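Local coordinates for cysteine desulfurase (Fervidobacterium islandicum, PDB 6A6E), which probably takes sulfur from L-cysteine with the help of pyridoxal-5'-phosphate, leaving alanine, and passes it on within the SUF system, at residues S93-I98 against N277-R282; T125-Q130 against K178-T183; F331-G336 against K386-D391. All blocks are in the same frame, centred on the assembly; numbering follows the deposited sequence.

Contact 1: residues S93-I98 against N277-R282; sequences SSEEII and NVLPYR
Pro-280 packs ring atoms CB and CD against the short 3-10 turn 94-96 and the start of strand 97-100. Its CB lies 3.4 Å from Ile-97 O. The same CB is 3.8 Å from Glu-95 O, so one carbon touches two carbonyl oxygens. On the other arm of the ring, CD faces Glu-95 CB at 4.1 Å. Leu-279 adds its CB, 3.7 Å from Glu-95 O. The side chains of Glu-95 and Leu-279 cross obliquely. Glu-95 CG stands between the backbone N and the carbonyl carbon (chi1 88°), which brings it near Leu-279 CB. No hydrogen bond joins the two segments; the contact is carbon against carbon and carbon against carbonyl.

Further bonds lie behind both sides. The peptide bond before Pro-280 is cis, which bends the loop at the contact. Pro-280 CD also sits over the centre of the Tyr-281 ring, 4.0 Å above its plane. Arg-282 grips Asn-277 O side-on with NE and NH2. Beside the turn, Glu-96 OE1 accepts from Ser-93 N at 3.0 Å. Ile-97 O is itself hydrogen-bonded to Arg-83 NH1.

Strand 97-100 is an outermost strand of the seven-stranded sheet and pairs with strand 244-248. Helix 70-90 touches Ile-97 and Pro-280, while helix 250-253 meets Glu-95, Ile-98 and Leu-279.

Contact 2: residues T125-Q130 against K178-T183; sequences TVLISQ and KVVSIT
Val-126 pairs with Val-179 and Leu-127 with Val-180 in parallel register, on strands 125-129 and 179-183 whose axes come within 4.7 Å at an angle of 18°. Leu-127 bonds through both its backbone polar atoms. Its N donates to Val-179 O at 2.8 Å, and its O accepts from Ser-181 N at 2.9 Å. Thr-125 O accepts from Lys-178 N at 3.0 Å and, weakly, from Val-179 N.

On one face Val-126 and Val-179 lie side by side and point the same way. Both hold CG1 anti to the backbone N (chi1 -178° and 175°), and these methyls meet at 4.1 Å. Trp-140 of helix 138-147 packs on both valines. It also touches Ile-128, whose CG2 rests 3.4 Å from Ser-181 O. On the other face Leu-127 CB meets Val-180 CG2 at 4.2 Å. Ser-181 OG bonds to Asn-136 and Ser-129 OG to Glu-132; no side-chain hydrogen bond crosses between the strands.

Strand 179-183 ends at Thr-183, which touches pyridoxal-5'-phosphate. The chemistry therefore divides: backbone bonds set the register, aliphatic carbons pack on both faces, and the serine hydroxyls tie the strands to neighbouring residues outside them.

Contact 3: residues F331-G336 against K386-D391; sequences FVEVYG and KGSKID
Glu-333 reaches from strand 332-334 into an ST turn at Ser-388, in the chain that follows the helix beginning at residue 378. The strand is an outermost one of the six-stranded mixed sheet. Glu-333 CG is anti to the backbone N (chi1 -178°), and the chain stays extended beyond it. This carries the carboxylate across to the turn.

The carboxylate meets the turn with both oxygens. OE1 accepts from Ser-388 OG at 2.6 Å. OE2 accepts from Lys-389 N at 2.7 Å, in a nearly straight bond (173°). Both donors are met by syn lone pairs of the carboxylate, so the turn holds it two-handed and limits its rotation. OE1 has a further donor: Tyr-335 OH, two residues on in the chain, comes to its anti lone pair at 2.7 Å. Three bonds thus satisfy a buried carboxylate, and they would probably favour its charged form. Lys-389 NZ stays 6.7 Å from Glu-333 OE2, so any help from its charge is at longer range.

Ser-388 plays a double part. Its OG, anti to the backbone N, donates to Glu-333 and accepts from Ile-390 N at 3.1 Å, which closes the ST turn. An alanine in place of Glu-333 would probably leave Ser-388 OG and Lys-389 N without their acceptor and the turn freer to shift away from the strand.

Outside the segments, Tyr-335 OH is also bonded to Asn-349 ND2 of strand 345-350, which pairs with strand 332-334. That second-shell bond probably helps to place the hydroxyl. Lys-159 touches the Glu-333 side chain from a loop. Ile-390 lies beside the carboxylate, with its CG1 3.6 Å from Glu-333 OE1.

How the contacts relate
Contacts 1 and 2 belong to the same seven-stranded mixed sheet. Contact 1 is at its outermost strand 97-100. Contact 2 joins strands 125-129 and 179-183, towards the other edge. Their centres are 25 Å apart. Along the chain, contact 2 is nested inside the loop closed by contact 1. Contact 3 comes later and lies at the edge of the separate six-stranded sheet. Its centre is 27 Å from that of contact 2 and 46 Å from that of contact 1, on the opposite side of the chain's centre from contact 1. Contact 2 alone includes a residue of the cofactor pocket; contacts 1 and 3 lie at outermost strands of the two sheets and hold none.

Contact 1: residues S93-I98 against N277-R282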
loop_
_atom_site.group_PDB
_atom_site.type_symbol
_atom_site.label_atom_id
_atom_site.label_comp_id
_atom_site.label_asym_id
_atom_site.label_seq_id
_atom_site.Cartn_x
_atom_site.Cartn_y
_atom_site.Cartn_z
ATOM N N SER A 93 3.729 -21.324 -6.449
ATOM C CA SER A 93 3.871 -21.816 -5.123
ATOM C C SER A 93 3.771 -20.571 -4.172
ATOM O O SER A 93 3.984 -19.397 -4.605
ATOM C CB SER A 93 5.135 -22.674 -5.042
ATOM O OG SER A 93 6.030 -22.033 -4.231
ATOM N N SER A 94 3.316 -20.785 -2.940
ATOM C CA SER A 94 3.082 -19.658 -2.011
ATOM C C SER A 94 4.318 -18.792 -1.750
ATOM O O SER A 94 4.151 -17.589 -1.618
ATOM C CB SER A 94 2.480 -20.139 -0.688
ATOM O OG SER A 94 3.413 -20.869 0.102
ATOM N N GLU A 95 5.528 -19.357 -1.768
ATOM C CA GLU A 95 6.734 -18.559 -1.532
ATOM C C GLU A 95 7.137 -17.689 -2.750
ATOM O O GLU A 95 8.029 -16.903 -2.648
ATOM C CB GLU A 95 7.922 -19.441 -1.014
ATOM C CG GLU A 95 8.782 -20.062 -2.101
ATOM C CD GLU A 95 9.593 -21.303 -1.630
ATOM O OE1 GLU A 95 10.726 -21.128 -1.071
ATOM O OE2 GLU A 95 9.136 -22.477 -1.872
ATOM N N GLU A 96 6.445 -17.861 -3.891
ATOM C CA GLU A 96 6.626 -17.050 -5.085
ATOM C C GLU A 96 5.657 -15.847 -5.191
ATOM O O GLU A 96 5.715 -15.064 -6.176
ATOM C CB GLU A 96 6.473 -17.972 -6.343
ATOM C CG GLU A 96 7.481 -19.115 -6.333
ATOM C CD GLU A 96 7.366 -20.052 -7.544
ATOM O OE1 GLU A 96 6.239 -20.477 -7.890
ATOM O OE2 GLU A 96 8.421 -20.306 -8.151
ATOM N N ILE A 97 4.760 -15.738 -4.221
ATOM C CA ILE A 97 3.801 -14.652 -4.158
ATOM C C ILE A 97 4.244 -13.616 -3.104
ATOM O O ILE A 97 4.375 -13.933 -1.893
ATOM C CB ILE A 97 2.467 -15.212 -3.791
ATOM C CG1 ILE A 97 1.990 -16.216 -4.872
ATOM C CG2 ILE A 97 1.395 -14.139 -3.663
ATOM C CD1 ILE A 97 1.911 -15.677 -6.308
ATOM N N ILE A 98 4.474 -12.392 -3.581
ATOM C CA ILE A 98 4.784 -11.262 -2.754
ATOM C C ILE A 98 3.671 -10.249 -2.816
ATOM O O ILE A 98 3.248 -9.893 -3.901
ATOM C CB ILE A 98 6.068 -10.645 -3.254
ATOM C CG1 ILE A 98 7.142 -11.773 -3.195
ATOM C CG2 ILE A 98 6.454 -9.463 -2.403
ATOM C CD1 ILE A 98 8.236 -11.474 -4.150
ATOM N N ASN A 277 15.542 -12.398 5.613
ATOM C CA ASN A 277 14.690 -13.539 5.881
ATOM C C ASN A 277 14.559 -14.420 4.606
ATOM O O ASN A 277 15.022 -14.053 3.534
ATOM C CB ASN A 277 13.330 -12.983 6.317
ATOM C CG ASN A 277 12.581 -13.870 7.225
ATOM O OD1 ASN A 277 12.830 -15.097 7.267
ATOM N ND2 ASN A 277 11.547 -13.288 7.901
ATOM N N VAL A 278 13.940 -15.565 4.760
ATOM C CA VAL A 278 13.602 -16.446 3.624
ATOM C C VAL A 278 12.445 -15.890 2.791
ATOM O O VAL A 278 11.817 -14.901 3.193
ATOM C CB VAL A 278 13.224 -17.865 4.131
ATOM C CG1 VAL A 278 14.396 -18.437 4.945
ATOM C CG2 VAL A 278 11.959 -17.892 4.977
ATOM N N LEU A 279 12.149 -16.548 1.676
ATOM C CA LEU A 279 11.033 -16.190 0.773
ATOM C C LEU A 279 9.756 -16.607 1.431
ATOM O O LEU A 279 9.741 -17.624 2.094
ATOM C CB LEU A 279 11.105 -16.946 -0.570
ATOM C CG LEU A 279 12.307 -16.682 -1.485
ATOM C CD1 LEU A 279 12.126 -17.330 -2.851
ATOM C CD2 LEU A 279 12.575 -15.232 -1.667
ATOM N N PRO A 280 8.656 -15.881 1.267
ATOM C CA PRO A 280 8.504 -14.620 0.516
ATOM C C PRO A 280 8.791 -13.357 1.338
ATOM O O PRO A 280 8.785 -12.231 0.818
ATOM C CB PRO A 280 6.997 -14.620 0.217
ATOM C CG PRO A 280 6.360 -15.334 1.378
ATOM C CD PRO A 280 7.367 -16.403 1.753
ATOM N N TYR A 281 9.055 -13.569 2.614
ATOM C CA TYR A 281 9.110 -12.516 3.638
ATOM C C TYR A 281 10.248 -11.553 3.394
ATOM O O TYR A 281 10.186 -10.359 3.764
ATOM C CB TYR A 281 9.247 -13.152 5.033
ATOM C CG TYR A 281 8.259 -14.270 5.328
ATOM C CD1 TYR A 281 6.864 -14.043 5.299
ATOM C CD2 TYR A 281 8.702 -15.557 5.616
ATOM C CE1 TYR A 281 5.986 -15.072 5.525
ATOM C CE2 TYR A 281 7.805 -16.588 5.865
ATOM C CZ TYR A 281 6.465 -16.325 5.829
ATOM O OH TYR A 281 5.618 -17.357 6.086
ATOM N N ARG A 282 11.301 -12.059 2.764
ATOM C CA ARG A 282 12.373 -11.210 2.253
ATOM C C ARG A 282 11.952 -9.952 1.499
ATOM O O ARG A 282 12.694 -8.927 1.513
ATOM C CB ARG A 282 13.274 -12.051 1.344
ATOM C CG ARG A 282 14.413 -11.311 0.709
ATOM C CD ARG A 282 15.269 -12.271 -0.149
ATOM N NE ARG A 282 15.781 -13.260 0.753
ATOM C CZ ARG A 282 16.413 -14.373 0.408
ATOM N NH1 ARG A 282 16.648 -14.687 -0.878
ATOM N NH2 ARG A 282 16.793 -15.177 1.391
#

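Contact 2: residues T125-Q130 against K178-T183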
loop_
_atom_site.group_PDB
_atom_site.type_symbol
_atom_site.label_atom_id
_atom_site.label_comp_id
_atom_site.label_asym_id
_atom_site.label_seq_id
_atom_site.Cartn_x
_atom_site.Cartn_y
_atom_site.Cartn_z
ATOM N N THR A 125 20.093 -3.831 -22.437
ATOM C CA THR A 125 18.866 -3.248 -23.019
ATOM C C THR A 125 17.670 -3.905 -22.390
ATOM O O THR A 125 17.688 -5.120 -22.166
ATOM C CB THR A 125 18.776 -3.500 -24.546
ATOM O OG1 THR A 125 19.842 -2.810 -25.160
ATOM C CG2 THR A 125 17.473 -3.005 -25.167
ATOM N N VAL A 126 16.678 -3.062 -22.077
ATOM C CA VAL A 126 15.372 -3.465 -21.677
ATOM C C VAL A 126 14.495 -3.218 -22.869
ATOM O O VAL A 126 14.424 -2.093 -23.328
ATOM C CB VAL A 126 14.769 -2.587 -20.518
ATOM C CG1 VAL A 126 13.405 -3.137 -20.142
ATOM C CG2 VAL A 126 15.663 -2.641 -19.317
ATOM N N LEU A 127 13.762 -4.232 -23.280
ATOM C CA LEU A 127 12.799 -4.127 -24.359
ATOM C C LEU A 127 11.369 -4.094 -23.799
ATOM O O LEU A 127 10.917 -5.047 -23.154
ATOM C CB LEU A 127 12.897 -5.349 -25.258
ATOM C CG LEU A 127 11.922 -5.460 -26.434
ATOM C CD1 LEU A 127 12.138 -4.278 -27.370
ATOM C CD2 LEU A 127 12.155 -6.784 -27.171
ATOM N N ILE A 128 10.638 -3.034 -24.130
ATOM C CA ILE A 128 9.200 -2.941 -23.817
ATOM C C ILE A 128 8.390 -2.734 -25.087
ATOM O O ILE A 128 8.944 -2.812 -26.146
ATOM C CB ILE A 128 8.938 -1.833 -22.785
ATOM C CG1 ILE A 128 9.341 -0.472 -23.288
ATOM C CG2 ILE A 128 9.711 -2.127 -21.503
ATOM C CD1 ILE A 128 9.144 0.625 -22.237
ATOM N N SER A 129 7.081 -2.553 -25.007
ATOM C CA SER A 129 6.316 -2.292 -26.197
ATOM C C SER A 129 5.844 -0.830 -26.246
ATOM O O SER A 129 5.787 -0.153 -25.223
ATOM C CB SER A 129 5.137 -3.243 -26.280
ATOM O OG SER A 129 3.977 -2.621 -25.807
ATOM N N GLN A 130 5.486 -0.360 -27.452
ATOM C CA GLN A 130 4.977 0.974 -27.637
ATOM C C GLN A 130 3.605 1.202 -26.987
ATOM O O GLN A 130 3.194 2.350 -26.815
ATOM C CB GLN A 130 4.886 1.340 -29.140
ATOM C CG GLN A 130 6.205 1.778 -29.703
ATOM C CD GLN A 130 6.176 2.322 -31.152
ATOM O OE1 GLN A 130 5.315 2.001 -31.960
ATOM N NE2 GLN A 130 7.165 3.167 -31.452
ATOM N N LYS A 178 18.405 -7.997 -22.208
ATOM C CA LYS A 178 18.592 -8.519 -20.875
ATOM C C LYS A 178 17.215 -8.706 -20.185
ATOM O O LYS A 178 16.986 -9.711 -19.485
ATOM C CB LYS A 178 19.543 -7.626 -20.068
ATOM C CG LYS A 178 19.960 -8.238 -18.736
ATOM C CD LYS A 178 20.738 -9.555 -18.954
ATOM C CE LYS A 178 21.850 -9.782 -17.969
ATOM N NZ LYS A 178 22.855 -8.682 -18.092
ATOM N N VAL A 179 16.295 -7.782 -20.440
ATOM C CA VAL A 179 14.932 -7.807 -19.845
ATOM C C VAL A 179 13.916 -7.472 -20.935
ATOM O O VAL A 179 14.163 -6.592 -21.759
ATOM C CB VAL A 179 14.810 -6.768 -18.691
ATOM C CG1 VAL A 179 13.394 -6.668 -18.144
ATOM C CG2 VAL A 179 15.740 -7.185 -17.603
ATOM N N VAL A 180 12.802 -8.197 -20.940
ATOM C CA VAL A 180 11.650 -7.887 -21.771
ATOM C C VAL A 180 10.472 -7.653 -20.773
ATOM O O VAL A 180 10.182 -8.529 -19.944
ATOM C CB VAL A 180 11.293 -9.053 -22.719
ATOM C CG1 VAL A 180 9.997 -8.829 -23.490
ATOM C CG2 VAL A 180 12.384 -9.249 -23.764
ATOM N N SER A 181 9.829 -6.496 -20.831
ATOM C CA SER A 181 8.664 -6.226 -19.992
ATOM C C SER A 181 7.536 -5.836 -20.872
ATOM O O SER A 181 7.609 -4.845 -21.552
ATOM C CB SER A 181 8.950 -5.115 -18.986
ATOM O OG SER A 181 7.963 -5.050 -17.956
ATOM N N ILE A 182 6.463 -6.586 -20.843
ATOM C CA ILE A 182 5.403 -6.299 -21.734
ATOM C C ILE A 182 4.058 -6.489 -21.070
ATOM O O ILE A 182 3.945 -7.325 -20.173
ATOM C CB ILE A 182 5.517 -7.241 -23.004
ATOM C CG1 ILE A 182 4.518 -6.771 -24.072
ATOM C CG2 ILE A 182 5.287 -8.694 -22.638
ATOM C CD1 ILE A 182 4.788 -7.314 -25.455
ATOM N N THR A 183 3.044 -5.770 -21.564
ATOM C CA THR A 183 1.706 -5.907 -21.067
ATOM C C THR A 183 1.106 -7.244 -21.494
ATOM O O THR A 183 1.391 -7.779 -22.551
ATOM C CB THR A 183 0.788 -4.753 -21.539
ATOM O OG1 THR A 183 -0.477 -4.917 -20.933
ATOM C CG2 THR A 183 0.603 -4.708 -23.089
HETATM O O HOH W 1 20.912 -6.341 -23.272
#

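Contact 3: residues F331-G336 against K386-D391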
loop_
_atom_site.group_PDB
_atom_site.type_symbol
_atom_site.label_atom_id
_atom_site.label_comp_id
_atom_site.label_asym_id
_atom_site.label_seq_id
_atom_site.Cartn_x
_atom_site.Cartn_y
_atom_site.Cartn_z
ATOM N N PHE A 331 -20.239 6.767 -37.614
ATOM C CA PHE A 331 -19.677 8.010 -37.060
ATOM C C PHE A 331 -18.638 7.828 -35.897
ATOM O O PHE A 331 -18.280 8.798 -35.247
ATOM C CB PHE A 331 -20.799 8.867 -36.536
ATOM C CG PHE A 331 -21.587 8.217 -35.453
ATOM C CD1 PHE A 331 -22.629 7.361 -35.756
ATOM C CD2 PHE A 331 -21.264 8.434 -34.139
ATOM C CE1 PHE A 331 -23.357 6.767 -34.752
ATOM C CE2 PHE A 331 -21.972 7.840 -33.138
ATOM C CZ PHE A 331 -23.030 7.018 -33.433
ATOM N N VAL A 332 -18.094 6.617 -35.711
ATOM C CA VAL A 332 -16.977 6.380 -34.706
ATOM C C VAL A 332 -15.731 5.826 -35.355
ATOM O O VAL A 332 -15.837 5.121 -36.312
ATOM C CB VAL A 332 -17.427 5.363 -33.649
ATOM C CG1 VAL A 332 -16.306 5.083 -32.656
ATOM C CG2 VAL A 332 -18.707 5.848 -32.979
ATOM N N GLU A 333 -14.554 6.206 -34.869
ATOM C CA GLU A 333 -13.265 5.576 -35.218
ATOM C C GLU A 333 -12.818 4.674 -33.992
ATOM O O GLU A 333 -12.743 5.173 -32.873
ATOM C CB GLU A 333 -12.231 6.643 -35.489
ATOM C CG GLU A 333 -10.879 6.119 -35.912
ATOM C CD GLU A 333 -9.933 7.230 -36.346
ATOM O OE1 GLU A 333 -9.320 7.933 -35.478
ATOM O OE2 GLU A 333 -9.749 7.377 -37.604
ATOM N N VAL A 334 -12.578 3.373 -34.229
ATOM C CA VAL A 334 -12.230 2.367 -33.209
ATOM C C VAL A 334 -10.728 2.028 -33.268
ATOM O O VAL A 334 -10.188 1.885 -34.327
ATOM C CB VAL A 334 -13.095 1.113 -33.355
ATOM C CG1 VAL A 334 -12.598 -0.015 -32.451
ATOM C CG2 VAL A 334 -14.511 1.461 -32.973
ATOM N N TYR A 335 -10.050 1.936 -32.128
ATOM C CA TYR A 335 -8.619 1.578 -32.121
ATOM C C TYR A 335 -8.410 0.158 -31.665
ATOM O O TYR A 335 -9.248 -0.428 -30.983
ATOM C CB TYR A 335 -7.772 2.610 -31.327
ATOM C CG TYR A 335 -8.182 4.029 -31.707
ATOM C CD1 TYR A 335 -7.739 4.616 -32.870
ATOM C CD2 TYR A 335 -9.115 4.710 -30.954
ATOM C CE1 TYR A 335 -8.176 5.873 -33.278
ATOM C CE2 TYR A 335 -9.546 5.978 -31.314
ATOM C CZ TYR A 335 -9.121 6.536 -32.505
ATOM O OH TYR A 335 -9.582 7.785 -32.831
ATOM N N GLY A 336 -7.284 -0.412 -32.048
ATOM C CA GLY A 336 -6.943 -1.770 -31.651
ATOM C C GLY A 336 -7.274 -2.797 -32.743
ATOM O O GLY A 336 -7.760 -2.439 -33.787
ATOM N N LYS A 386 -1.210 8.828 -36.173
ATOM C CA LYS A 386 -0.802 8.529 -37.549
ATOM C C LYS A 386 -1.820 7.736 -38.326
ATOM O O LYS A 386 -1.998 7.987 -39.499
ATOM C CB LYS A 386 0.543 7.833 -37.604
ATOM C CG LYS A 386 1.712 8.652 -37.091
ATOM C CD LYS A 386 2.996 7.855 -37.326
ATOM C CE LYS A 386 3.990 8.008 -36.191
ATOM N NZ LYS A 386 4.481 9.404 -36.082
ATOM N N GLY A 387 -2.521 6.801 -37.710
ATOM C CA GLY A 387 -3.569 6.080 -38.431
ATOM C C GLY A 387 -4.966 6.648 -38.383
ATOM O O GLY A 387 -5.877 6.077 -38.966
ATOM N N SER A 388 -5.186 7.721 -37.640
ATOM C CA SER A 388 -6.494 8.280 -37.600
ATOM C C SER A 388 -6.919 8.834 -38.991
ATOM O O SER A 388 -6.080 9.319 -39.729
ATOM C CB SER A 388 -6.567 9.410 -36.596
ATOM O OG SER A 388 -7.921 9.886 -36.551
ATOM N N LYS A 389 -8.217 8.769 -39.283
ATOM C CA LYS A 389 -8.825 9.313 -40.484
ATOM C C LYS A 389 -9.734 10.487 -40.135
ATOM O O LYS A 389 -10.574 10.883 -40.935
ATOM C CB LYS A 389 -9.669 8.230 -41.156
ATOM C CG LYS A 389 -8.876 7.042 -41.684
ATOM C CD LYS A 389 -9.023 6.895 -43.189
ATOM C CE LYS A 389 -8.278 5.677 -43.709
ATOM N NZ LYS A 389 -6.830 5.780 -43.372
ATOM N N ILE A 390 -9.605 11.014 -38.928
ATOM C CA ILE A 390 -10.415 12.155 -38.496
ATOM C C ILE A 390 -9.458 13.171 -37.955
ATOM O O ILE A 390 -8.254 12.998 -38.050
ATOM C CB ILE A 390 -11.469 11.776 -37.410
ATOM C CG1 ILE A 390 -10.785 11.126 -36.176
ATOM C CG2 ILE A 390 -12.516 10.867 -38.014
ATOM C CD1 ILE A 390 -11.655 11.008 -34.936
ATOM N N ASP A 391 -9.993 14.236 -37.394
ATOM C CA ASP A 391 -9.171 15.207 -36.746
ATOM C C ASP A 391 -8.908 14.634 -35.334
ATOM O O ASP A 391 -9.735 14.782 -34.436
ATOM C CB ASP A 391 -9.941 16.530 -36.708
ATOM C CG ASP A 391 -9.099 17.686 -36.271
ATOM O OD1 ASP A 391 -7.856 17.576 -36.300
ATOM O OD2 ASP A 391 -9.688 18.730 -35.908
#